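PDB 4OM9: serine protease pet, which is a secreted autotransporter enterotoxin of enteroaggregative Escherichia coli that acts as a serine protease, with host alpha-fodrin a probable target. Local coordinates for residues C539-W543 and V544-K548; G417-A420 and G421-T425; N76-S79 and A80-T84. All coordinates share one frame; numbering follows the deposited sequence.

Contact 1 of 3, residues C539-W543 and V544-K548; sequences CGVDW and VTRIK
Val544 lays its CG2 methyl over one face of the Trp543 indole, 3.6 Å from the centroid of the six-membered ring and only 2° off its normal, a CH-pi contact. Trp543 CG stands between its own backbone N and carbonyl carbon (chi1 61°), which turns the ring back over the first turn of the helix. Ile547 CD1 meets the ring edge near its plane, 3.5 Å from CE3. A broad indole with one branched aliphatic chain over a face and another at its edge makes this the compact side of the contact. Asp542 is the N-cap, where a short carboxylate can accept from an N-H at the helix start: its OD1 takes Val544 N at 3.0 Å, met from above the carboxylate plane, while OD2 forms a salt bridge with Arg527. The solvent side is looser. There the extended Arg546 chain reaches back along the loop, and NE donates to Val541 O at 3.1 Å; NH2 adds a weak bond to the same oxygen. Val541 CG1 merely touches Thr545 CG2, at 3.7 Å. The contact joins the loop that follows strand 514-520 to helix 543-550, with Asn532 touched by both Asp542 and Trp543, and helix 552-558 coming next.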
loop_
_atom_site.group_PDB
_atom_site.type_symbol
_atom_site.label_atom_id
_atom_site.label_comp_id
_atom_site.label_asym_id
_atom_site.label_seq_id
_atom_site.Cartn_x
_atom_site.Cartn_y
_atom_site.Cartn_z
ATOM N N CYS A 539 -8.374 8.978 -42.671
ATOM C CA CYS A 539 -7.653 8.789 -41.413
ATOM C C CYS A 539 -7.285 7.339 -41.071
ATOM O O CYS A 539 -6.391 7.107 -40.257
ATOM C CB CYS A 539 -8.457 9.387 -40.265
ATOM S SG CYS A 539 -7.502 10.544 -39.287
ATOM N N GLY A 540 -7.971 6.371 -41.672
ATOM C CA GLY A 540 -7.619 4.968 -41.506
ATOM C C GLY A 540 -7.582 4.453 -40.076
ATOM O O GLY A 540 -8.300 4.952 -39.212
ATOM N N VAL A 541 -6.736 3.454 -39.828
ATOM C CA VAL A 541 -6.596 2.863 -38.499
ATOM C C VAL A 541 -6.350 3.925 -37.420
ATOM O O VAL A 541 -5.579 4.869 -37.617
ATOM C CB VAL A 541 -5.442 1.833 -38.445
ATOM C CG1 VAL A 541 -5.454 1.103 -37.111
ATOM C CG2 VAL A 541 -5.538 0.834 -39.595
ATOM N N ASP A 542 -7.031 3.756 -36.289
ATOM C CA ASP A 542 -6.879 4.618 -35.120
ATOM C C ASP A 542 -5.423 4.677 -34.692
ATOM O O ASP A 542 -4.762 3.637 -34.565
ATOM C CB ASP A 542 -7.748 4.093 -33.974
ATOM C CG ASP A 542 -7.973 5.118 -32.884
ATOM O OD1 ASP A 542 -7.107 5.995 -32.673
ATOM O OD2 ASP A 542 -9.031 5.037 -32.234
ATOM N N TRP A 543 -4.922 5.887 -34.470
ATOM C CA TRP A 543 -3.531 6.059 -34.072
ATOM C C TRP A 543 -3.273 5.377 -32.728
ATOM O O TRP A 543 -2.167 4.910 -32.456
ATOM C CB TRP A 543 -3.164 7.540 -34.010
ATOM C CG TRP A 543 -3.952 8.365 -33.015
ATOM C CD1 TRP A 543 -5.098 9.067 -33.258
ATOM C CD2 TRP A 543 -3.639 8.581 -31.631
ATOM N NE1 TRP A 543 -5.514 9.710 -32.122
ATOM C CE2 TRP A 543 -4.639 9.433 -31.112
ATOM C CE3 TRP A 543 -2.616 8.141 -30.791
ATOM C CZ2 TRP A 543 -4.635 9.858 -29.783
ATOM C CZ3 TRP A 543 -2.616 8.564 -29.470
ATOM C CH2 TRP A 543 -3.620 9.417 -28.981
ATOM N N VAL A 544 -4.304 5.324 -31.898
ATOM C CA VAL A 544 -4.262 4.587 -30.643
ATOM C C VAL A 544 -3.977 3.108 -30.898
ATOM O O VAL A 544 -3.097 2.516 -30.268
ATOM C CB VAL A 544 -5.582 4.758 -29.877
ATOM C CG1 VAL A 544 -5.671 3.792 -28.688
ATOM C CG2 VAL A 544 -5.719 6.192 -29.421
ATOM N N THR A 545 -4.724 2.524 -31.830
ATOM C CA THR A 545 -4.489 1.153 -32.281
ATOM C C THR A 545 -3.084 1.015 -32.888
ATOM O O THR A 545 -2.402 0.003 -32.695
ATOM C CB THR A 545 -5.556 0.718 -33.332
ATOM O OG1 THR A 545 -6.866 0.745 -32.745
ATOM C CG2 THR A 545 -5.276 -0.682 -33.877
ATOM N N ARG A 546 -2.649 2.037 -33.619
ATOM C CA ARG A 546 -1.367 1.962 -34.330
ATOM C C ARG A 546 -0.198 1.907 -33.350
ATOM O O ARG A 546 0.773 1.160 -33.560
ATOM C CB ARG A 546 -1.199 3.142 -35.285
ATOM C CG ARG A 546 -2.126 3.110 -36.480
ATOM C CD ARG A 546 -1.617 4.023 -37.607
ATOM N NE ARG A 546 -2.707 4.366 -38.513
ATOM C CZ ARG A 546 -2.563 4.933 -39.703
ATOM N NH1 ARG A 546 -1.356 5.221 -40.177
ATOM N NH2 ARG A 546 -3.640 5.197 -40.426
ATOM N N ILE A 547 -0.296 2.674 -32.270
ATOM C CA ILE A 547 0.731 2.611 -31.241
ATOM C C ILE A 547 0.808 1.199 -30.642
ATOM O O ILE A 547 1.897 0.661 -30.422
ATOM C CB ILE A 547 0.475 3.616 -30.129
ATOM C CG1 ILE A 547 0.596 5.046 -30.664
ATOM C CG2 ILE A 547 1.434 3.377 -28.974
ATOM C CD1 ILE A 547 0.006 6.115 -29.706
ATOM N N LYS A 548 -0.351 0.599 -30.385
ATOM C CA LYS A 548 -0.396 -0.751 -29.836
ATOM C C LYS A 548 0.191 -1.786 -30.811
ATOM O O LYS A 548 0.946 -2.659 -30.396
ATOM C CB LYS A 548 -1.836 -1.119 -29.450
ATOM C CG LYS A 548 -2.098 -2.605 -29.270
ATOM C CD LYS A 548 -3.530 -2.844 -28.808
ATOM C CE LYS A 548 -3.925 -4.311 -28.942
ATOM N NZ LYS A 548 -5.313 -4.594 -28.469
#

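Contact 2 of 3, residues G417-A420 and G421-T425; sequences GDYA and GIFFT
Tyr419 and Phe423 bring their rings together where a type I beta turn, Gly417 to Ala420, leads into strand 422-424 of the right-handed parallel beta-helix. Tyr419 CG lies anti to its carbonyl carbon (chi1 -45°), beside its N, and Phe423 CG takes the same kind of position; the two side chains cross at about a right angle. Their planes are inclined by 56° and the centroids stand 5.7 Å apart, an oblique pairing in which Phe423 CE2 comes 3.8 Å from Tyr419 CD2. The CB of Asp418 sits above the centre of the Tyr419 ring. Large flat side chains suit the outside of the coil here because other parts of the chain pack on them, Ile629 on Phe423 and the Phe636 ring on Tyr419. Ile422 points elsewhere: its branched chain packs on Ile397, Val399 and Phe440, as expected of a residue filling the interior of the coil. At the end of the turn Ala420 and, just after it, Gly421 both have positive phi, which comes easily only to the glycine; Ala420 fits by its small methyl, buried on Gln438 and Phe440. The Tyr419 carbonyl then accepts a weak bond from Ile422 N at 3.4 Å. Two waters complete the bend. One accepts from Gly421 N and, weakly, from Tyr419 N; the other bridges two carbonyls, donating to Tyr419 O at 2.7 Å and to Ile422 O at 2.6 Å.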
loop_
_atom_site.group_PDB
_atom_site.type_symbol
_atom_site.label_atom_id
_atom_site.label_comp_id
_atom_site.label_asym_id
_atom_site.label_seq_id
_atom_site.Cartn_x
_atom_site.Cartn_y
_atom_site.Cartn_z
ATOM N N GLY A 417 -26.161 13.902 -0.806
ATOM C CA GLY A 417 -25.826 12.952 -1.850
ATOM C C GLY A 417 -24.865 11.854 -1.419
ATOM O O GLY A 417 -24.332 11.864 -0.312
ATOM N N ASP A 418 -24.647 10.892 -2.299
ATOM C CA ASP A 418 -23.771 9.765 -1.991
ATOM C C ASP A 418 -22.373 10.150 -1.491
ATOM O O ASP A 418 -21.784 9.430 -0.678
ATOM C CB ASP A 418 -23.649 8.873 -3.222
ATOM C CG ASP A 418 -24.990 8.339 -3.675
ATOM O OD1 ASP A 418 -25.963 8.426 -2.893
ATOM O OD2 ASP A 418 -25.071 7.822 -4.807
ATOM N N TYR A 419 -21.843 11.280 -1.952
ATOM C CA TYR A 419 -20.479 11.630 -1.589
ATOM C C TYR A 419 -20.374 12.681 -0.490
ATOM O O TYR A 419 -19.282 13.169 -0.224
ATOM C CB TYR A 419 -19.701 12.091 -2.836
ATOM C CG TYR A 419 -19.910 11.192 -4.038
ATOM C CD1 TYR A 419 -19.293 9.946 -4.124
ATOM C CD2 TYR A 419 -20.756 11.567 -5.060
ATOM C CE1 TYR A 419 -19.501 9.115 -5.220
ATOM C CE2 TYR A 419 -20.970 10.750 -6.153
ATOM C CZ TYR A 419 -20.351 9.529 -6.231
ATOM O OH TYR A 419 -20.571 8.740 -7.340
ATOM N N ALA A 420 -21.491 13.016 0.159
ATOM C CA ALA A 420 -21.503 14.037 1.215
ATOM C C ALA A 420 -20.931 15.354 0.693
ATOM O O ALA A 420 -20.354 16.151 1.447
ATOM C CB ALA A 420 -20.731 13.564 2.436
ATOM N N GLY A 421 -21.079 15.560 -0.612
ATOM C CA GLY A 421 -20.712 16.808 -1.248
ATOM C C GLY A 421 -19.260 17.235 -1.124
ATOM O O GLY A 421 -18.985 18.430 -1.079
ATOM N N ILE A 422 -18.335 16.277 -1.074
ATOM C CA ILE A 422 -16.923 16.620 -1.105
ATOM C C ILE A 422 -16.156 15.698 -2.071
ATOM O O ILE A 422 -16.453 14.503 -2.243
ATOM C CB ILE A 422 -16.319 16.608 0.327
ATOM C CG1 ILE A 422 -14.857 17.081 0.305
ATOM C CG2 ILE A 422 -16.502 15.249 1.015
ATOM C CD1 ILE A 422 -14.323 17.546 1.645
ATOM N N PHE A 423 -15.200 16.298 -2.759
ATOM C CA PHE A 423 -14.561 15.678 -3.906
ATOM C C PHE A 423 -13.106 16.065 -3.840
ATOM O O PHE A 423 -12.784 17.218 -3.561
ATOM C CB PHE A 423 -15.210 16.132 -5.224
ATOM C CG PHE A 423 -16.698 15.896 -5.273
ATOM C CD1 PHE A 423 -17.584 16.797 -4.681
ATOM C CD2 PHE A 423 -17.215 14.759 -5.890
ATOM C CE1 PHE A 423 -18.957 16.561 -4.693
ATOM C CE2 PHE A 423 -18.585 14.517 -5.909
ATOM C CZ PHE A 423 -19.453 15.419 -5.313
ATOM N N PHE A 424 -12.236 15.084 -4.065
ATOM C CA PHE A 424 -10.809 15.271 -3.951
ATOM C C PHE A 424 -10.177 14.904 -5.274
ATOM O O PHE A 424 -10.185 13.727 -5.610
ATOM C CB PHE A 424 -10.211 14.385 -2.860
ATOM C CG PHE A 424 -10.963 14.389 -1.543
ATOM C CD1 PHE A 424 -12.119 13.647 -1.380
ATOM C CD2 PHE A 424 -10.458 15.071 -0.447
ATOM C CE1 PHE A 424 -12.799 13.647 -0.165
ATOM C CE2 PHE A 424 -11.123 15.055 0.782
ATOM C CZ PHE A 424 -12.298 14.359 0.921
ATOM N N THR A 425 -9.663 15.881 -6.041
ATOM C CA THR A 425 -8.920 15.540 -7.252
ATOM C C THR A 425 -7.505 15.152 -6.938
ATOM O O THR A 425 -7.159 14.878 -5.798
ATOM C CB THR A 425 -8.771 16.679 -8.272
ATOM O OG1 THR A 425 -9.164 17.923 -7.701
ATOM C CG2 THR A 425 -9.499 16.394 -9.563
HETATM O O HOH W 1 -22.608 14.131 -2.671
HETATM O O HOH W 2 -16.855 12.308 -0.933
#

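Contact 3 of 3, residues N76-S79 and A80-T84; sequences NKSS and ANYQT
A tight loop in the protease domain, whose family belongs to the same clan as chymotrypsin, feeds strand 82-85 at one border of a five-stranded antiparallel sheet, and Ser78 turns its hydroxyl toward the start of that strand. Placed anti to the backbone N (chi1 164°), Ser78 OG is carried forward along the chain and accepts a weak bond from Tyr82 N at 2.8 Å, the N-H...O angle being only 129°. Asn81 N lies 2.9 Å from the same hydroxyl oxygen. A short polar side chain suits this spot, since its oxygen can accept from the backbone N-H of Tyr82 while its CB still packs obliquely against the Tyr82 ring, 3.4 Å from CD2. That ring also has Asn81 CB over one face, offset toward the rim. Ser78 O accepts a weak bond from Asn81 N at 3.5 Å; the very short approaches of the chain at Ser79 and Ala80 are doubtful in the model. Ser79 has positive phi, and its carbonyl receives Asn56 ND2. Ala80 is small enough to be buried against Thr69 of strand 66-70. Its carbonyl oxygen is held by two glutamines: Gln105 NE2 is one donor, and Gln83 NE2 is the other, at 2.9 Å and nearly straight (169°), lying in the carbonyl plane on a lone pair.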
loop_
_atom_site.group_PDB
_atom_site.type_symbol
_atom_site.label_atom_id
_atom_site.label_comp_id
_atom_site.label_asym_id
_atom_site.label_seq_id
_atom_site.Cartn_x
_atom_site.Cartn_y
_atom_site.Cartn_z
ATOM N N ASN A 76 -1.925 32.347 -31.434
ATOM C CA ASN A 76 -2.375 30.963 -31.381
ATOM C C ASN A 76 -3.817 30.882 -30.893
ATOM O O ASN A 76 -4.270 31.754 -30.143
ATOM C CB ASN A 76 -1.461 30.132 -30.474
ATOM C CG ASN A 76 -0.079 29.920 -31.068
ATOM O OD1 ASN A 76 0.331 30.624 -31.991
ATOM N ND2 ASN A 76 0.647 28.940 -30.538
ATOM N N LYS A 77 -4.533 29.848 -31.334
ATOM C CA LYS A 77 -5.918 29.619 -30.917
ATOM C C LYS A 77 -5.981 29.586 -29.399
ATOM O O LYS A 77 -6.021 28.515 -28.785
ATOM C CB LYS A 77 -6.460 28.317 -31.516
ATOM C CG LYS A 77 -7.937 28.056 -31.239
ATOM C CD LYS A 77 -8.800 29.234 -31.654
ATOM C CE LYS A 77 -10.271 28.872 -31.607
ATOM N NZ LYS A 77 -10.583 27.772 -32.556
ATOM N N SER A 78 -5.979 30.777 -28.805
ATOM C CA SER A 78 -5.694 30.942 -27.387
ATOM C C SER A 78 -4.381 30.261 -27.021
ATOM O O SER A 78 -3.381 30.936 -26.756
ATOM C CB SER A 78 -6.817 30.386 -26.523
ATOM O OG SER A 78 -6.369 30.217 -25.193
ATOM N N SER A 79 -4.401 28.925 -27.001
ATOM C CA SER A 79 -3.304 28.094 -26.503
ATOM C C SER A 79 -2.978 28.403 -25.044
ATOM O O SER A 79 -2.769 27.483 -24.251
ATOM C CB SER A 79 -2.045 28.258 -27.358
ATOM O OG SER A 79 -1.390 29.479 -27.064
ATOM N N ALA A 80 -2.936 29.691 -24.695
ATOM C CA ALA A 80 -2.585 30.126 -23.347
ATOM C C ALA A 80 -3.532 31.188 -22.774
ATOM O O ALA A 80 -3.406 31.538 -21.609
ATOM C CB ALA A 80 -1.148 30.642 -23.321
ATOM N N ASN A 81 -4.471 31.693 -23.569
ATOM C CA ASN A 81 -5.481 32.627 -23.047
ATOM C C ASN A 81 -6.541 31.914 -22.179
ATOM O O ASN A 81 -7.171 32.529 -21.338
ATOM C CB ASN A 81 -6.172 33.392 -24.196
ATOM C CG ASN A 81 -5.315 34.550 -24.745
ATOM O OD1 ASN A 81 -5.668 35.724 -24.588
ATOM N ND2 ASN A 81 -4.194 34.223 -25.374
ATOM N N TYR A 82 -6.733 30.619 -22.409
ATOM C CA TYR A 82 -7.717 29.818 -21.689
ATOM C C TYR A 82 -6.990 28.650 -21.035
ATOM O O TYR A 82 -6.453 27.783 -21.714
ATOM C CB TYR A 82 -8.816 29.318 -22.635
ATOM C CG TYR A 82 -9.442 30.416 -23.479
ATOM C CD1 TYR A 82 -9.685 31.671 -22.947
ATOM C CD2 TYR A 82 -9.777 30.194 -24.810
ATOM C CE1 TYR A 82 -10.254 32.676 -23.708
ATOM C CE2 TYR A 82 -10.345 31.191 -25.582
ATOM C CZ TYR A 82 -10.586 32.434 -25.026
ATOM O OH TYR A 82 -11.154 33.444 -25.778
ATOM N N GLN A 83 -6.940 28.651 -19.715
ATOM C CA GLN A 83 -6.116 27.689 -19.006
ATOM C C GLN A 83 -6.946 26.773 -18.129
ATOM O O GLN A 83 -7.854 27.218 -17.408
ATOM C CB GLN A 83 -5.059 28.413 -18.175
ATOM C CG GLN A 83 -4.251 29.360 -19.018
ATOM C CD GLN A 83 -3.057 29.925 -18.302
ATOM O OE1 GLN A 83 -2.792 29.591 -17.143
ATOM N NE2 GLN A 83 -2.325 30.804 -18.986
ATOM N N THR A 84 -6.628 25.490 -18.206
ATOM C CA THR A 84 -7.263 24.488 -17.382
ATOM C C THR A 84 -6.259 23.869 -16.426
ATOM O O THR A 84 -5.195 23.403 -16.846
ATOM C CB THR A 84 -7.885 23.380 -18.227
ATOM O OG1 THR A 84 -8.992 23.902 -18.953
ATOM C CG2 THR A 84 -8.362 22.225 -17.341
#

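How the contacts relate
The three contacts are separate local structures in different parts of one long chain, and none touches another. Contact 3 belongs to the N-terminal protease domain, which by family should hold the active site; contact 2 lies in the beta-helical stem; contact 1 sits on a short helix in the long connection between strands 514-520 and 576-583, which stands out from the stem. By nearest atoms contacts 2 and 3 are the closest pair, about 10 Å apart; by centres contacts 1 and 3 are, at 28 Å, and these two lie on the same side of the chain's centre. Contacts 1 and 2 are farthest apart, 37 Å between centres. In sequence the order is 3, 2, 1.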